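Local coordinates for tail spike protein (Acinetobacter phage vB_AbaP_AS12, PDB 6EU4) that forms the trimeric tailspike of the phage, which probably recognises and degrades capsular polysaccharide on the surface of Acinetobacter baumannii, at the interface of chains A and B. Residues are numbered along the deposited sequence; one frame, centred on the assembly and turned at random. Chains: chain A/B, Tail spike protein.

The three contacts follow one another along the long axis of the tailspike trimer. Measured between the centres of their C-alpha atoms, contact 3 lies about 24 Å from contact 1, contact 1 about 43 Å from contact 2, and contacts 2 and 3 about 67 Å apart; the two shorter distances add up to the longest, so the sites are nearly collinear. They share no residue. Contacts 3 and 1 join beta-helix strands and turns through charged and hydroxyl groups, contact 2 longer strands nearer the C terminus mainly through apolar groups. The chains are thus joined at several levels, consistent with a stable trimer.

Contact 1: the interface of chains A and B. Residues chain A 349, 384-387, 420-422; chain B 344, 346, 380, 382, 414.
Chain A brings the loop of A:Asn349 after strand 344-348, the end of strand 380-384, the 385-386 turn, the loop at A:Glu420 and the start of strand 422-423 against strands 344-348 and 380-384 of chain B. These are short strands and turns of the tailspike beta-helix. B:Glu344 enters with CG anti to the backbone N and an extended chain. Its carboxylate OE2 accepts the backbone N of A:Gly386 at 2.8 Å through the syn lone pair, nearly straight at 173° about the hydrogen. A:Asn349 comes tip to tip with this carboxylate, the planes 31° apart, its OD1 facing the carboxylate without being a donor to it. Water 1 joins B:Glu344 OE1 to A:Ser387 OG, with a weak contact to A:Asn349 OD1.

B:Lys380 runs beside B:Glu344, its first torsion nearly eclipsed (chi1 -21°) and its chain extended beyond CG. Four oxygens surround B:Lys380 NZ: the backbone O of A:Glu420 at 2.8 Å, almost along the C=O axis, the hydroxyl OG1 of A:Thr422 at 2.9 Å, the backbone O of A:Gly386 at 2.9 Å, and B:Glu344 OE1 at 3.0 Å, a salt bridge within chain B met from above the carboxylate plane. An ammonium has three N-H, so a hydrogen must be shared or one contact be purely electrostatic. The salt bridge should favour both charged forms. Farther along, water 2 joins A:Glu420 OE1 to B:Lys382 NZ.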
loop_
_atom_site.group_PDB
_atom_site.type_symbol
_atom_site.label_atom_id
_atom_site.label_comp_id
_atom_site.label_asym_id
_atom_site.label_seq_id
_atom_site.Cartn_x
_atom_site.Cartn_y
_atom_site.Cartn_z
ATOM N N ASN A 349 8.231 -0.380 3.029
ATOM C CA ASN A 349 9.109 -1.352 2.371
ATOM C C ASN A 349 10.017 -0.693 1.333
ATOM O O ASN A 349 10.219 -1.212 0.239
ATOM C CB ASN A 349 8.255 -2.458 1.749
ATOM C CG ASN A 349 9.003 -3.748 1.535
ATOM O OD1 ASN A 349 10.189 -3.853 1.810
ATOM N ND2 ASN A 349 8.281 -4.766 1.044
ATOM N N THR A 384 7.513 2.175 7.538
ATOM C CA THR A 384 6.881 0.867 7.699
ATOM C C THR A 384 7.815 -0.147 7.056
ATOM O O THR A 384 7.816 -0.312 5.840
ATOM C CB THR A 384 5.504 0.851 7.046
ATOM O OG1 THR A 384 4.691 1.879 7.641
ATOM C CG2 THR A 384 4.826 -0.493 7.236
ATOM N N GLY A 385 8.597 -0.827 7.879
ATOM C CA GLY A 385 9.663 -1.664 7.372
ATOM C C GLY A 385 10.642 -0.868 6.533
ATOM O O GLY A 385 10.942 0.299 6.809
ATOM N N GLY A 386 11.153 -1.514 5.496
ATOM C CA GLY A 386 12.148 -0.914 4.640
ATOM C C GLY A 386 13.569 -1.166 5.114
ATOM O O GLY A 386 13.836 -1.596 6.244
ATOM N N SER A 387 14.476 -0.894 4.188
ATOM C CA SER A 387 15.909 -0.992 4.417
ATOM C C SER A 387 16.546 0.267 3.853
ATOM O O SER A 387 16.316 0.625 2.692
ATOM C CB SER A 387 16.507 -2.245 3.765
ATOM O OG SER A 387 16.403 -2.186 2.365
ATOM N N GLU A 420 10.902 -3.464 12.265
ATOM C CA GLU A 420 11.499 -4.237 11.186
ATOM C C GLU A 420 12.201 -3.358 10.149
ATOM O O GLU A 420 12.788 -3.895 9.202
ATOM C CB GLU A 420 10.448 -5.131 10.525
ATOM C CG GLU A 420 9.383 -4.480 9.691
ATOM C CD GLU A 420 8.216 -3.828 10.486
ATOM O OE1 GLU A 420 8.163 -3.880 11.748
ATOM O OE2 GLU A 420 7.310 -3.276 9.818
ATOM N N THR A 421 12.202 -2.035 10.336
ATOM C CA THR A 421 13.012 -1.166 9.493
ATOM C C THR A 421 14.475 -1.459 9.782
ATOM O O THR A 421 14.874 -1.598 10.941
ATOM C CB THR A 421 12.705 0.312 9.777
ATOM O OG1 THR A 421 11.304 0.574 9.571
ATOM C CG2 THR A 421 13.545 1.222 8.868
ATOM N N THR A 422 15.285 -1.583 8.737
ATOM C CA THR A 422 16.707 -1.819 8.919
ATOM C C THR A 422 17.532 -0.733 8.250
ATOM O O THR A 422 17.073 -0.025 7.342
ATOM C CB THR A 422 17.125 -3.184 8.367
ATOM O OG1 THR A 422 16.675 -3.310 7.001
ATOM C CG2 THR A 422 16.527 -4.301 9.243
ATOM N N GLU B 344 12.279 -9.313 2.697
ATOM C CA GLU B 344 11.264 -8.516 3.379
ATOM C C GLU B 344 9.967 -8.630 2.600
ATOM O O GLU B 344 9.909 -8.267 1.416
ATOM C CB GLU B 344 11.685 -7.049 3.496
ATOM C CG GLU B 344 10.624 -6.227 4.177
ATOM C CD GLU B 344 11.066 -4.820 4.574
ATOM O OE1 GLU B 344 12.240 -4.442 4.338
ATOM O OE2 GLU B 344 10.216 -4.106 5.158
ATOM N N ASN B 346 5.820 -7.783 2.996
ATOM C CA ASN B 346 4.674 -7.193 3.679
ATOM C C ASN B 346 3.436 -7.661 2.942
ATOM O O ASN B 346 3.261 -7.347 1.761
ATOM C CB ASN B 346 4.740 -5.676 3.682
ATOM C CG ASN B 346 3.557 -5.041 4.423
ATOM O OD1 ASN B 346 2.703 -5.730 5.035
ATOM N ND2 ASN B 346 3.552 -3.725 4.449
ATOM N N LYS B 380 12.121 -10.655 7.017
ATOM C CA LYS B 380 11.126 -9.878 7.748
ATOM C C LYS B 380 9.803 -10.092 7.050
ATOM O O LYS B 380 9.650 -9.716 5.880
ATOM C CB LYS B 380 11.405 -8.376 7.776
ATOM C CG LYS B 380 12.760 -7.929 7.520
ATOM C CD LYS B 380 12.724 -6.406 7.218
ATOM C CE LYS B 380 14.056 -5.888 6.915
ATOM N NZ LYS B 380 13.993 -4.399 6.773
ATOM N N LYS B 382 5.592 -9.629 7.560
ATOM C CA LYS B 382 4.522 -9.042 8.354
ATOM C C LYS B 382 3.183 -9.321 7.694
ATOM O O LYS B 382 3.022 -9.100 6.487
ATOM C CB LYS B 382 4.689 -7.533 8.516
ATOM C CG LYS B 382 3.532 -6.927 9.305
ATOM C CD LYS B 382 3.791 -5.497 9.700
ATOM C CE LYS B 382 2.679 -5.020 10.662
ATOM N NZ LYS B 382 2.850 -3.624 11.072
ATOM N N VAL B 414 12.455 -11.952 11.516
ATOM C CA VAL B 414 11.363 -11.418 12.313
ATOM C C VAL B 414 10.046 -11.706 11.601
ATOM O O VAL B 414 9.946 -11.593 10.370
ATOM C CB VAL B 414 11.547 -9.912 12.595
ATOM C CG1 VAL B 414 11.682 -9.104 11.309
ATOM C CG2 VAL B 414 10.410 -9.374 13.462
HETATM O O HOH W 1 13.551 -3.530 2.072
HETATM O O HOH W 2 5.425 -3.416 12.609
#

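Contact 2: the interface of chains A and B. Residues chain A 540, 549, 566; chain B 525, 536, 551, 553, 564, 566.
The strand residues here all have extended backbones, and they present side chains from strands 535-542 and 547-554 of chain A to strands 520-526, 535-542, 547-554 and 564-565 of chain B, while the loop residues A:Leu566 and B:Leu566 close one end. The patch belongs to a beta-rich region of the tailspike beyond the beta-helix; the chains meet through carbon and sulfur contacts, with no polar pair across the patch.

A:Phe540 has CG beside the backbone N and anti to the carbonyl carbon (chi1 -64°), which projects its ring into chain B. The methyl CB of B:Ala536 sits over the middle of one ring face, 3.5 Å from the centroid, as a CH-pi contact. The far rim of the phenyl meets B:Trp525 at about a right angle of approach: A:Phe540 CE2 lies over one indole face, offset towards the rim, and CZ of A:Phe540 is 3.6 Å from CZ3 of B:Trp525. On the near side, CD1 of A:Phe540 touches the methyl CG2 of B:Thr553 at 3.5 Å.

A:Phe549 and B:Leu551 pass one another antiparallel, side by side. The branch CD1 of B:Leu551 lies over the phenyl face, 3.6 Å from CG of A:Phe549, while B:Leu551 CD2 turns to A:Phe540 CE1 at 4.0 Å; one leucine thus spans both aromatics. In the plane of the A:Phe549 ring, at its edge, the thiol SG of B:Cys564 stands 3.9 Å from CE2 of A:Phe549.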
loop_
_atom_site.group_PDB
_atom_site.type_symbol
_atom_site.label_atom_id
_atom_site.label_comp_id
_atom_site.label_asym_id
_atom_site.label_seq_id
_atom_site.Cartn_x
_atom_site.Cartn_y
_atom_site.Cartn_z
ATOM N N PHE A 540 14.577 -5.925 46.533
ATOM C CA PHE A 540 14.606 -7.269 47.093
ATOM C C PHE A 540 16.049 -7.763 47.059
ATOM O O PHE A 540 16.578 -8.065 45.984
ATOM C CB PHE A 540 13.715 -8.217 46.293
ATOM C CG PHE A 540 12.256 -7.866 46.328
ATOM C CD1 PHE A 540 11.447 -8.356 47.341
ATOM C CD2 PHE A 540 11.684 -7.077 45.344
ATOM C CE1 PHE A 540 10.099 -8.051 47.387
ATOM C CE2 PHE A 540 10.320 -6.773 45.389
ATOM C CZ PHE A 540 9.535 -7.266 46.404
ATOM N N PHE A 549 14.042 -6.583 52.595
ATOM C CA PHE A 549 13.145 -5.771 51.783
ATOM C C PHE A 549 13.369 -4.304 52.133
ATOM O O PHE A 549 13.366 -3.941 53.311
ATOM C CB PHE A 549 11.694 -6.161 52.042
ATOM C CG PHE A 549 11.443 -7.650 52.050
ATOM C CD1 PHE A 549 11.435 -8.372 50.868
ATOM C CD2 PHE A 549 11.156 -8.322 53.234
ATOM C CE1 PHE A 549 11.198 -9.735 50.870
ATOM C CE2 PHE A 549 10.909 -9.688 53.230
ATOM C CZ PHE A 549 10.932 -10.389 52.043
ATOM N N LEU A 566 12.338 -2.952 55.781
ATOM C CA LEU A 566 11.005 -3.204 56.309
ATOM C C LEU A 566 11.034 -4.217 57.444
ATOM O O LEU A 566 11.792 -5.192 57.428
ATOM C CB LEU A 566 10.073 -3.704 55.208
ATOM C CG LEU A 566 9.856 -2.758 54.026
ATOM C CD1 LEU A 566 8.814 -3.343 53.090
ATOM C CD2 LEU A 566 9.431 -1.384 54.517
ATOM N N TRP B 525 7.117 -10.115 40.489
ATOM C CA TRP B 525 8.287 -9.607 39.808
ATOM C C TRP B 525 9.155 -10.768 39.353
ATOM O O TRP B 525 9.154 -11.843 39.969
ATOM C CB TRP B 525 9.104 -8.690 40.702
ATOM C CG TRP B 525 8.500 -7.383 40.998
ATOM C CD1 TRP B 525 8.568 -6.254 40.225
ATOM C CD2 TRP B 525 7.771 -7.018 42.181
ATOM N NE1 TRP B 525 7.915 -5.218 40.850
ATOM C CE2 TRP B 525 7.431 -5.653 42.055
ATOM C CE3 TRP B 525 7.370 -7.710 43.333
ATOM C CZ2 TRP B 525 6.717 -4.961 43.044
ATOM C CZ3 TRP B 525 6.645 -7.026 44.304
ATOM C CH2 TRP B 525 6.323 -5.672 44.153
ATOM N N ALA B 536 10.023 -12.295 42.898
ATOM C CA ALA B 536 9.497 -11.731 44.128
ATOM C C ALA B 536 7.992 -11.594 43.960
ATOM O O ALA B 536 7.483 -11.485 42.840
ATOM C CB ALA B 536 10.145 -10.383 44.448
ATOM N N LEU B 551 5.250 -10.442 51.540
ATOM C CA LEU B 551 6.344 -10.468 50.581
ATOM C C LEU B 551 7.065 -11.811 50.609
ATOM O O LEU B 551 7.261 -12.409 51.675
ATOM C CB LEU B 551 7.367 -9.366 50.877
ATOM C CG LEU B 551 6.914 -7.922 50.701
ATOM C CD1 LEU B 551 8.006 -6.982 51.187
ATOM C CD2 LEU B 551 6.564 -7.630 49.237
ATOM N N THR B 553 10.432 -13.983 48.168
ATOM C CA THR B 553 11.404 -13.970 47.086
ATOM C C THR B 553 11.760 -15.397 46.699
ATOM O O THR B 553 11.689 -16.320 47.522
ATOM C CB THR B 553 12.684 -13.230 47.467
ATOM O OG1 THR B 553 13.276 -13.824 48.624
ATOM C CG2 THR B 553 12.381 -11.749 47.742
ATOM N N CYS B 564 6.444 -13.507 54.104
ATOM C CA CYS B 564 6.734 -12.582 55.199
ATOM C C CYS B 564 5.591 -11.580 55.312
ATOM O O CYS B 564 5.370 -10.789 54.393
ATOM C CB CYS B 564 8.051 -11.842 54.951
ATOM S SG CYS B 564 9.506 -12.933 54.886
ATOM N N LEU B 566 4.060 -8.228 56.573
ATOM C CA LEU B 566 4.593 -6.935 56.980
ATOM C C LEU B 566 3.937 -6.434 58.256
ATOM O O LEU B 566 2.734 -6.611 58.477
ATOM C CB LEU B 566 4.388 -5.888 55.886
ATOM C CG LEU B 566 4.980 -6.241 54.525
ATOM C CD1 LEU B 566 4.709 -5.113 53.520
ATOM C CD2 LEU B 566 6.477 -6.513 54.648
#

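Contact 3: the interface of chains A and B. Residues chain A 223, 244-245, 274-275; chain B 218-220, 222, 240-242, 272.
A:Arg245, in the turn after strand 241-244 of the chain A beta-helix, has CG beside the backbone N (chi1 -77°) and bends at chi2 (-93°) and chi3 (55°), so that its chain folds across chain B. From CB the chain leads to A:Arg245 CG, which packs at 3.9 Å against both the methyl CG2 of B:Thr220 and CG2 of B:Thr242. CD lies by the backbone O of B:Met240, a selenomethionine. A:Arg245 NE donates to the backbone O of A:Gly275 at 2.9 Å, in the carbonyl plane but tilted from the guanidinium plane, which should restrain its rotation. B:Met240 CB covers one guanidinium face, offset towards the rim, and B:Met240 SE is 3.5 Å from A:Arg245 NH1. At the tip, A:Arg245 NH2 rests 3.6 Å from B:Leu218 CD2.

Beside it A:Glu244 reaches out extended, tip to tip with B:Lys222. A:Glu244 OE2 takes the ammonium NZ of B:Lys222 at 2.9 Å on the syn lone pair, a salt bridge with a weak second bond to OE1, and the hydroxyl OG1 of B:Thr242 at 2.7 Å on the anti one. Water 3 bridges B:Lys222 NZ, B:Thr242 OG1 and the carboxylate. The site thereby joins neighbouring beta-helices of the tailspike trimer through an ion pair flanked by a folded arginine.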
loop_
_atom_site.group_PDB
_atom_site.type_symbol
_atom_site.label_atom_id
_atom_site.label_comp_id
_atom_site.label_asym_id
_atom_site.label_seq_id
_atom_site.Cartn_x
_atom_site.Cartn_y
_atom_site.Cartn_z
ATOM N N SER A 223 5.118 5.629 -20.283
ATOM C CA SER A 223 6.289 5.302 -21.089
ATOM C C SER A 223 6.806 6.536 -21.820
ATOM O O SER A 223 6.996 6.554 -23.046
ATOM C CB SER A 223 5.964 4.159 -22.047
ATOM O OG SER A 223 5.644 3.008 -21.266
ATOM N N GLU A 244 2.780 6.254 -15.570
ATOM C CA GLU A 244 3.290 4.885 -15.544
ATOM C C GLU A 244 4.536 4.824 -16.406
ATOM O O GLU A 244 4.493 5.213 -17.577
ATOM C CB GLU A 244 2.249 3.885 -16.064
ATOM C CG GLU A 244 2.745 2.434 -15.994
ATOM C CD GLU A 244 1.738 1.391 -16.491
ATOM O OE1 GLU A 244 0.656 1.755 -16.995
ATOM O OE2 GLU A 244 2.030 0.184 -16.349
ATOM N N ARG A 245 5.643 4.365 -15.826
ATOM C CA ARG A 245 6.909 4.237 -16.548
ATOM C C ARG A 245 7.334 5.554 -17.188
ATOM O O ARG A 245 7.814 5.596 -18.332
ATOM C CB ARG A 245 6.823 3.114 -17.584
ATOM C CG ARG A 245 6.936 1.734 -16.913
ATOM C CD ARG A 245 8.352 1.210 -16.884
ATOM N NE ARG A 245 9.257 2.154 -16.253
ATOM C CZ ARG A 245 10.125 2.924 -16.888
ATOM N NH1 ARG A 245 10.862 3.781 -16.184
ATOM N NH2 ARG A 245 10.274 2.841 -18.204
ATOM N N ILE A 274 3.566 4.955 -11.050
ATOM C CA ILE A 274 3.842 3.523 -11.034
ATOM C C ILE A 274 5.071 3.285 -11.890
ATOM O O ILE A 274 5.051 3.563 -13.098
ATOM C CB ILE A 274 2.643 2.717 -11.561
ATOM C CG1 ILE A 274 1.439 2.970 -10.636
ATOM C CG2 ILE A 274 2.973 1.229 -11.600
ATOM C CD1 ILE A 274 0.155 2.313 -11.089
ATOM N N GLY A 275 6.131 2.760 -11.280
ATOM C CA GLY A 275 7.334 2.460 -12.058
ATOM C C GLY A 275 7.945 3.670 -12.730
ATOM O O GLY A 275 8.508 3.552 -13.829
ATOM N N LEU B 218 12.687 -1.440 -18.590
ATOM C CA LEU B 218 12.034 -0.219 -19.053
ATOM C C LEU B 218 10.897 -0.538 -20.016
ATOM O O LEU B 218 10.805 0.022 -21.108
ATOM C CB LEU B 218 13.054 0.707 -19.724
ATOM C CG LEU B 218 14.248 1.111 -18.855
ATOM C CD1 LEU B 218 15.424 1.590 -19.716
ATOM C CD2 LEU B 218 13.840 2.168 -17.837
ATOM N N SER B 219 10.033 -1.463 -19.611
ATOM C CA SER B 219 9.014 -1.999 -20.504
ATOM C C SER B 219 7.675 -2.124 -19.798
ATOM O O SER B 219 7.592 -2.121 -18.567
ATOM C CB SER B 219 9.420 -3.381 -21.025
ATOM O OG SER B 219 10.576 -3.274 -21.852
ATOM N N THR B 220 6.625 -2.266 -20.602
ATOM C CA THR B 220 5.287 -2.556 -20.102
ATOM C C THR B 220 4.747 -3.797 -20.795
ATOM O O THR B 220 4.872 -3.958 -22.016
ATOM C CB THR B 220 4.297 -1.378 -20.284
ATOM O OG1 THR B 220 4.071 -1.080 -21.676
ATOM C CG2 THR B 220 4.798 -0.128 -19.577
ATOM N N LYS B 222 1.043 -5.933 -20.778
ATOM C CA LYS B 222 -0.347 -5.798 -20.342
ATOM C C LYS B 222 -1.212 -6.837 -21.037
ATOM O O LYS B 222 -1.100 -7.028 -22.245
ATOM C CB LYS B 222 -0.912 -4.404 -20.649
ATOM C CG LYS B 222 -0.144 -3.268 -20.017
ATOM C CD LYS B 222 -0.906 -1.943 -20.157
ATOM C CE LYS B 222 -0.121 -0.807 -19.500
ATOM N NZ LYS B 222 -0.039 -1.000 -18.021
HETATM N N MSE B 240 12.664 -1.924 -13.882
HETATM C CA MSE B 240 11.702 -0.926 -14.369
HETATM C C MSE B 240 10.743 -1.478 -15.415
HETATM O O MSE B 240 10.670 -0.989 -16.526
HETATM C CB MSE B 240 12.434 0.285 -14.936
HETATM C CG MSE B 240 12.999 1.166 -13.874
HETATM SE SE MSE B 240 11.532 2.207 -13.091
HETATM C CE MSE B 240 12.522 2.863 -11.542
ATOM N N CYS B 241 10.000 -2.505 -15.036
ATOM C CA CYS B 241 8.960 -3.085 -15.871
ATOM C C CYS B 241 7.670 -3.146 -15.079
ATOM O O CYS B 241 7.679 -3.391 -13.862
ATOM C CB CYS B 241 9.320 -4.482 -16.347
ATOM S SG CYS B 241 10.789 -4.582 -17.403
ATOM N N THR B 242 6.565 -2.905 -15.767
ATOM C CA THR B 242 5.254 -3.101 -15.177
ATOM C C THR B 242 4.515 -4.184 -15.935
ATOM O O THR B 242 4.680 -4.351 -17.153
ATOM C CB THR B 242 4.427 -1.814 -15.164
ATOM O OG1 THR B 242 4.132 -1.422 -16.511
ATOM C CG2 THR B 242 5.150 -0.673 -14.404
ATOM N N THR B 272 6.392 -4.111 -11.038
ATOM C CA THR B 272 5.032 -3.965 -10.516
ATOM C C THR B 272 4.116 -4.945 -11.217
ATOM O O THR B 272 4.172 -5.095 -12.444
ATOM C CB THR B 272 4.480 -2.536 -10.727
ATOM O OG1 THR B 272 5.316 -1.556 -10.088
ATOM C CG2 THR B 272 3.089 -2.392 -10.112
HETATM O O HOH W 3 2.034 -2.806 -17.735
#